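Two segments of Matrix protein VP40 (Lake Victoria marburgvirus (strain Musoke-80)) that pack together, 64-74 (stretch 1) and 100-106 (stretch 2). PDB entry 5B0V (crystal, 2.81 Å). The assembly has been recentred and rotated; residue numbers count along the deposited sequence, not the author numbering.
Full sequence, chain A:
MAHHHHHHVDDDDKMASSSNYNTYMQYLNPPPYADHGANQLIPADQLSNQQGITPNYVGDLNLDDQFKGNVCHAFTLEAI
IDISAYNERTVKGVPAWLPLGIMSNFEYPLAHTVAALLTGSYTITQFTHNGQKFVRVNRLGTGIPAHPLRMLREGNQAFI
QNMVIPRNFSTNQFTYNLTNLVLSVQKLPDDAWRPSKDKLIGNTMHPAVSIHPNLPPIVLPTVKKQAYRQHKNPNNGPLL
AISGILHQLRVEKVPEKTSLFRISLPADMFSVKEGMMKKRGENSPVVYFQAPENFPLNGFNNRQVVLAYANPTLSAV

Stretch 1 (64-74) DDQFKGNVCHA
Stretch 2, residues 100-106: LGIMSNF

The most distinctive feature of this contact is Asn-105, the residue after Ser-104, which plugs its side chain into the turns of stretch 1; the other stretch covers 112 Å² of it, the largest share of any residue here, out of 510 Å² buried in total. Its CA-to-CB bond points toward stretch 1, and with chi1 m (-71°) and chi2 -12° its ND2 donates a hydrogen bond to Lys-68 O (3.0 Å, N-H...O 142°) and lies 3.1 Å from Asp-65 O. The amide thus reaches carbonyls of two successive type I turns, Asp-65 to Lys-68 and Lys-68 to Val-71. The first turn is closed by Lys-68 N to Asp-65 O (2.8 Å), the second by a weak bond from Val-71 N to Lys-68 O (3.4 Å). A salt bridge also braces the first: Lys-68, extended beyond chi1 m (-69°), brings NZ to 2.9 Å from Asp-65 OD1, where the hydrogen bond is weak.

Beyond the turns the chain straightens into strand 72-74, which runs antiparallel to strand 100-104 (165° between N-to-C directions, axes 4.6 Å apart at closest approach). The register pairs Cys-72 with Ser-104 (CA-CA 4.1 Å), His-73 with Met-103 (5.5 Å) and Ala-74 with Ile-102 (4.4 Å). Only the middle pair is a hydrogen-bonded one: His-73 N donates to Met-103 O (2.8 Å, 166°) and Met-103 N to His-73 O (2.9 Å, 163°). The narrower pairs flanking it bring CA-H groups to carbonyls, with Cys-72 CA 3.2 Å from Met-103 O and Ile-102 CA 3.3 Å from His-73 O. Past Ser-104 backbone hydrogen bonds continue, from Asn-105 N to Val-71 O (2.9 Å), which also receives a CA-H contact from Ser-104 CA (3.2 Å), and from Phe-106 N to Gly-69 O (3.1 Å). There the backbones remain close, Gly-69 CA lying 4.2 Å from Phe-106 CA. An ideal CB on Gly-69 would sit a tight 3.2 Å from Phe-106 CB. The Phe-106 ring (chi1 p, 72°) turns its edge to Gly-69 O, 3.1 Å from CD2.

Cys-72, Ala-74, Ile-102 and Ser-104 share one face of the sheet. Cys-72 (chi1 m) sets SG 3.7 Å from CB of Ser-104 (chi1 p), while Ile-102 (chi1 m, chi2 t) offers CG1 to Ala-74 CB at 4.1 Å and CG2 to Cys-72 CB at 4.5 Å, a modest apolar cluster. His-73 and Met-103, a selenomethionine (chi1 t, chi2 t, chi3 p), occupy the other face. His-73 (chi1 m, chi2 104°) presents its ring edge to Asn-105, but ND1 and OD1 stand 3.8 Å apart, and one water fills the gap, within hydrogen-bonding distance of His-73 ND1 (2.6 Å), Asn-105 OD1 (2.8 Å) and Met-103 O (2.8 Å). Asn-105 therefore joins the turns through its ND2 and the histidine side through its OD1.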

# COMPACT_ATOMS: atom_id res chain seq x y z
N ASP A 64 5.95 -0.76 11.72
CA ASP A 64 6.91 -0.40 12.78
C ASP A 64 7.98 -1.47 12.97
O ASP A 64 9.04 -1.22 13.50
CB ASP A 64 6.18 -0.13 14.10
CG ASP A 64 5.21 1.06 14.03
OD1 ASP A 64 5.42 2.00 13.23
OD2 ASP A 64 4.22 1.06 14.79
N ASP A 65 7.70 -2.69 12.51
CA ASP A 65 8.69 -3.74 12.51
C ASP A 65 9.46 -3.85 11.19
O ASP A 65 10.18 -4.82 11.01
CB ASP A 65 8.04 -5.09 12.78
CG ASP A 65 7.38 -5.17 14.15
OD1 ASP A 65 7.95 -4.61 15.13
OD2 ASP A 65 6.29 -5.81 14.22
N GLN A 66 9.34 -2.89 10.27
CA GLN A 66 10.03 -3.01 8.98
C GLN A 66 11.54 -3.23 9.11
O GLN A 66 12.17 -3.78 8.21
CB GLN A 66 9.78 -1.78 8.09
CG GLN A 66 10.33 -0.48 8.64
CD GLN A 66 9.97 0.73 7.77
OE1 GLN A 66 9.46 1.70 8.29
NE2 GLN A 66 10.20 0.65 6.46
N PHE A 67 12.11 -2.79 10.23
CA PHE A 67 13.53 -2.95 10.49
C PHE A 67 13.92 -4.16 11.33
O PHE A 67 15.08 -4.33 11.67
CB PHE A 67 14.06 -1.69 11.12
CG PHE A 67 13.83 -0.48 10.28
CD1 PHE A 67 14.18 -0.49 8.93
CD2 PHE A 67 13.26 0.66 10.82
CE1 PHE A 67 13.97 0.62 8.14
CE2 PHE A 67 13.05 1.77 10.04
CZ PHE A 67 13.41 1.75 8.70
N LYS A 68 12.95 -5.02 11.64
CA LYS A 68 13.23 -6.34 12.21
C LYS A 68 13.29 -7.31 11.06
O LYS A 68 12.25 -7.72 10.52
CB LYS A 68 12.15 -6.75 13.21
CG LYS A 68 12.20 -5.91 14.45
CD LYS A 68 10.92 -5.95 15.27
CE LYS A 68 10.79 -4.65 16.06
NZ LYS A 68 9.94 -4.77 17.27
N GLY A 69 14.52 -7.68 10.69
CA GLY A 69 14.78 -8.44 9.48
C GLY A 69 14.24 -9.85 9.51
O GLY A 69 14.06 -10.46 8.46
N ASN A 70 13.96 -10.35 10.70
CA ASN A 70 13.48 -11.73 10.89
C ASN A 70 11.95 -11.86 11.01
O ASN A 70 11.44 -12.75 11.68
CB ASN A 70 14.13 -12.29 12.15
CG ASN A 70 13.72 -11.52 13.41
OD1 ASN A 70 13.53 -10.29 13.39
ND2 ASN A 70 13.57 -12.26 14.51
N VAL A 71 11.21 -10.94 10.40
CA VAL A 71 9.78 -11.03 10.39
C VAL A 71 9.42 -11.44 8.98
O VAL A 71 9.95 -10.85 8.04
CB VAL A 71 9.16 -9.69 10.80
CG1 VAL A 71 7.66 -9.74 10.66
CG2 VAL A 71 9.56 -9.37 12.23
N CYS A 72 8.56 -12.46 8.85
CA CYS A 72 8.18 -12.98 7.54
C CYS A 72 6.72 -12.71 7.25
O CYS A 72 5.85 -12.82 8.11
CB CYS A 72 8.42 -14.50 7.40
SG CYS A 72 10.12 -14.94 7.76
N HIS A 73 6.46 -12.39 6.00
CA HIS A 73 5.13 -12.23 5.57
C HIS A 73 4.88 -13.17 4.44
O HIS A 73 5.73 -13.35 3.59
CB HIS A 73 4.87 -10.75 5.19
CG HIS A 73 4.92 -9.82 6.37
ND1 HIS A 73 6.00 -8.99 6.63
CD2 HIS A 73 4.06 -9.65 7.40
CE1 HIS A 73 5.78 -8.33 7.75
NE2 HIS A 73 4.62 -8.71 8.24
N ALA A 74 3.70 -13.77 4.45
CA ALA A 74 3.12 -14.41 3.27
C ALA A 74 2.28 -13.37 2.54
O ALA A 74 1.46 -12.68 3.16
CB ALA A 74 2.25 -15.57 3.67
N LEU A 100 1.90 -15.07 -4.02
CA LEU A 100 3.01 -14.40 -4.70
C LEU A 100 4.34 -14.69 -4.06
O LEU A 100 5.36 -14.35 -4.64
CB LEU A 100 2.84 -12.88 -4.64
CG LEU A 100 1.50 -12.31 -5.08
CD1 LEU A 100 1.54 -10.81 -4.82
CD2 LEU A 100 1.23 -12.59 -6.55
N GLY A 101 4.34 -15.24 -2.85
CA GLY A 101 5.57 -15.55 -2.16
C GLY A 101 5.57 -15.27 -0.68
O GLY A 101 4.73 -14.56 -0.14
N ILE A 102 6.58 -15.82 -0.03
CA ILE A 102 6.87 -15.52 1.36
C ILE A 102 8.21 -14.81 1.44
O ILE A 102 9.17 -15.26 0.87
CB ILE A 102 6.94 -16.82 2.14
CG1 ILE A 102 5.57 -17.48 2.09
CG2 ILE A 102 7.40 -16.54 3.57
CD1 ILE A 102 5.52 -18.78 2.83
N MSE A 103 8.27 -13.70 2.18
CA MSE A 103 9.51 -12.91 2.29
C MSE A 103 9.76 -12.48 3.71
O MSE A 103 8.84 -12.21 4.47
CB MSE A 103 9.40 -11.64 1.45
CG MSE A 103 10.75 -10.99 1.13
SE MSE A 103 10.37 -9.28 0.22
CE MSE A 103 9.72 -8.43 1.87
N SER A 104 11.03 -12.43 4.07
CA SER A 104 11.42 -11.88 5.35
C SER A 104 11.94 -10.45 5.14
O SER A 104 12.49 -10.11 4.09
CB SER A 104 12.48 -12.76 6.01
OG SER A 104 13.60 -12.90 5.15
N ASN A 105 11.76 -9.62 6.15
CA ASN A 105 12.10 -8.22 6.03
C ASN A 105 13.53 -7.93 5.56
O ASN A 105 13.76 -6.97 4.84
CB ASN A 105 11.79 -7.48 7.33
CG ASN A 105 10.30 -7.34 7.57
OD1 ASN A 105 9.49 -7.58 6.68
ND2 ASN A 105 9.93 -6.99 8.78
N PHE A 106 14.49 -8.79 5.91
CA PHE A 106 15.89 -8.53 5.47
C PHE A 106 16.10 -8.72 3.97
O PHE A 106 17.07 -8.22 3.44
CB PHE A 106 16.90 -9.36 6.25
CG PHE A 106 16.89 -10.81 5.90
CD1 PHE A 106 17.50 -11.27 4.72
CD2 PHE A 106 16.29 -11.73 6.75
CE1 PHE A 106 17.47 -12.63 4.40
CE2 PHE A 106 16.26 -13.09 6.43
CZ PHE A 106 16.85 -13.54 5.25
O HOH W 1 8.13 -9.68 5.38